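Vacuolar aminopeptidase 1 (Saccharomyces cerevisiae, PDB 5JGF) removes single amino acids, preferably neutral or hydrophobic ones, from the N-terminus of peptides as a zinc-dependent vacuolar aminopeptidase assembled into dodecamers. Local coordinates at residues T293-E298 / G311-V316. Sequence-based numbering, arbitrary orientation.
Sequences TLYDNE and GLLESV
The ring of Tyr295 meets Leu313 at its edge, near the ring plane: OH comes to 3.1 Å from Leu313 CB, and the leucine side chain crosses the phenol obliquely. Here helix 312-324 packs on the mixed beta-sheet of the M18 zinc-peptidase fold, against the end of strand 289-295, which is bonded to strand 69-76 along one edge and 86-91 along the other. Tyr295 has CG anti to its carbonyl carbon (chi1 -60°), which sends the phenol out from the strand to the helix's first turn. Two residues back, Thr293 also faces the helix; its OG1 lies 3.8 Å from Leu313 CD1 while hydrogen-bonding to Ser71. Val87 of the neighbouring strand touches Leu313 too. Beyond Tyr295 the chain turns toward the dizinc active site and reaches Glu298, known to bind zinc in this enzyme; within that turn Asn297 N bonds to Asp296 OD2 at 2.6 Å, from above the carboxylate plane. Glu314 is tied to Gln422 through OE2, while OE1 joins a water bridge to Tyr295. That water accepts from Tyr295 OH at 2.8 Å, donates to Glu314 OE1 at 2.7 Å, and takes a weak bond from Leu313 N at 3.5 Å.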
loop_
_atom_site.group_PDB
_atom_site.type_symbol
_atom_site.label_atom_id
_atom_site.label_comp_id
_atom_site.label_asym_id
_atom_site.label_seq_id
_atom_site.Cartn_x
_atom_site.Cartn_y
_atom_site.Cartn_z
ATOM N N THR D 293 45.659 22.577 -18.840
ATOM C CA THR D 293 45.493 21.237 -19.362
ATOM C C THR D 293 43.997 20.962 -19.437
ATOM O O THR D 293 43.269 21.171 -18.465
ATOM C CB THR D 293 46.217 20.210 -18.477
ATOM O OG1 THR D 293 47.627 20.495 -18.494
ATOM C CG2 THR D 293 45.997 18.796 -18.995
ATOM N N LEU D 294 43.561 20.522 -20.616
ATOM C CA LEU D 294 42.159 20.242 -20.908
ATOM C C LEU D 294 41.935 18.739 -21.011
ATOM O O LEU D 294 42.573 18.059 -21.820
ATOM C CB LEU D 294 41.775 20.921 -22.223
ATOM C CG LEU D 294 42.120 22.414 -22.283
ATOM C CD1 LEU D 294 41.751 22.966 -23.651
ATOM C CD2 LEU D 294 41.385 23.164 -21.177
ATOM N N TYR D 295 41.012 18.233 -20.198
ATOM C CA TYR D 295 40.719 16.806 -20.146
ATOM C C TYR D 295 39.416 16.374 -20.802
ATOM O O TYR D 295 38.456 17.140 -20.900
ATOM C CB TYR D 295 40.687 16.347 -18.686
ATOM C CG TYR D 295 41.984 16.564 -17.943
ATOM C CD1 TYR D 295 43.044 15.668 -18.081
ATOM C CD2 TYR D 295 42.154 17.670 -17.110
ATOM C CE1 TYR D 295 44.242 15.868 -17.401
ATOM C CE2 TYR D 295 43.350 17.881 -16.429
ATOM C CZ TYR D 295 44.387 16.977 -16.578
ATOM O OH TYR D 295 45.568 17.183 -15.903
ATOM N N ASP D 296 39.404 15.121 -21.237
ATOM C CA ASP D 296 38.233 14.510 -21.847
ATOM C C ASP D 296 37.631 13.665 -20.723
ATOM O O ASP D 296 38.210 13.555 -19.641
ATOM C CB ASP D 296 38.677 13.600 -23.002
ATOM C CG ASP D 296 37.517 13.055 -23.826
ATOM O OD1 ASP D 296 37.783 12.233 -24.732
ATOM O OD2 ASP D 296 36.350 13.439 -23.587
ATOM N N ASN D 297 36.452 13.110 -20.975
ATOM C CA ASN D 297 35.782 12.202 -20.054
ATOM C C ASN D 297 35.530 12.558 -18.589
ATOM O O ASN D 297 35.398 11.659 -17.762
ATOM C CB ASN D 297 36.494 10.845 -20.109
ATOM C CG ASN D 297 36.576 10.290 -21.521
ATOM O OD1 ASN D 297 35.643 10.430 -22.315
ATOM N ND2 ASN D 297 37.685 9.642 -21.836
ATOM N N GLU D 298 35.450 13.837 -18.246
ATOM C CA GLU D 298 35.159 14.183 -16.856
ATOM C C GLU D 298 33.710 13.773 -16.564
ATOM O O GLU D 298 33.380 13.331 -15.460
ATOM C CB GLU D 298 35.322 15.691 -16.628
ATOM C CG GLU D 298 35.075 16.169 -15.183
ATOM C CD GLU D 298 33.599 16.213 -14.801
ATOM O OE1 GLU D 298 32.755 16.390 -15.699
ATOM O OE2 GLU D 298 33.284 16.092 -13.596
ATOM N N GLY D 311 46.627 11.198 -16.227
ATOM C CA GLY D 311 47.881 11.882 -15.944
ATOM C C GLY D 311 48.654 12.661 -16.996
ATOM O O GLY D 311 49.881 12.721 -16.916
ATOM N N LEU D 312 47.981 13.275 -17.963
ATOM C CA LEU D 312 48.715 14.040 -18.971
ATOM C C LEU D 312 49.479 15.204 -18.332
ATOM O O LEU D 312 50.592 15.529 -18.749
ATOM C CB LEU D 312 47.769 14.568 -20.052
ATOM C CG LEU D 312 48.451 15.394 -21.154
ATOM C CD1 LEU D 312 49.510 14.538 -21.859
ATOM C CD2 LEU D 312 47.414 15.894 -22.149
ATOM N N LEU D 313 48.883 15.829 -17.317
ATOM C CA LEU D 313 49.526 16.947 -16.632
ATOM C C LEU D 313 50.851 16.515 -16.018
ATOM O O LEU D 313 51.888 17.144 -16.245
ATOM C CB LEU D 313 48.619 17.489 -15.526
ATOM C CG LEU D 313 49.263 18.515 -14.586
ATOM C CD1 LEU D 313 49.598 19.786 -15.348
ATOM C CD2 LEU D 313 48.310 18.817 -13.439
ATOM N N GLU D 314 50.802 15.443 -15.232
ATOM C CA GLU D 314 51.987 14.910 -14.576
ATOM C C GLU D 314 53.038 14.524 -15.613
ATOM O O GLU D 314 54.236 14.726 -15.403
ATOM C CB GLU D 314 51.619 13.682 -13.728
ATOM C CG GLU D 314 50.612 13.945 -12.600
ATOM C CD GLU D 314 49.160 13.726 -13.020
ATOM O OE1 GLU D 314 48.638 14.504 -13.841
ATOM O OE2 GLU D 314 48.536 12.765 -12.522
ATOM N N SER D 315 52.584 13.968 -16.730
ATOM C CA SER D 315 53.487 13.561 -17.801
ATOM C C SER D 315 54.213 14.763 -18.397
ATOM O O SER D 315 55.430 14.737 -18.577
ATOM C CB SER D 315 52.709 12.842 -18.903
ATOM O OG SER D 315 53.558 12.548 -20.001
ATOM N N VAL D 316 53.455 15.807 -18.707
ATOM C CA VAL D 316 54.011 17.026 -19.279
ATOM C C VAL D 316 55.089 17.615 -18.374
ATOM O O VAL D 316 56.172 17.972 -18.839
ATOM C CB VAL D 316 52.904 18.085 -19.509
ATOM C CG1 VAL D 316 53.526 19.450 -19.794
ATOM C CG2 VAL D 316 52.017 17.658 -20.669
HETATM O O HOH W 1 46.368 14.615 -15.211
#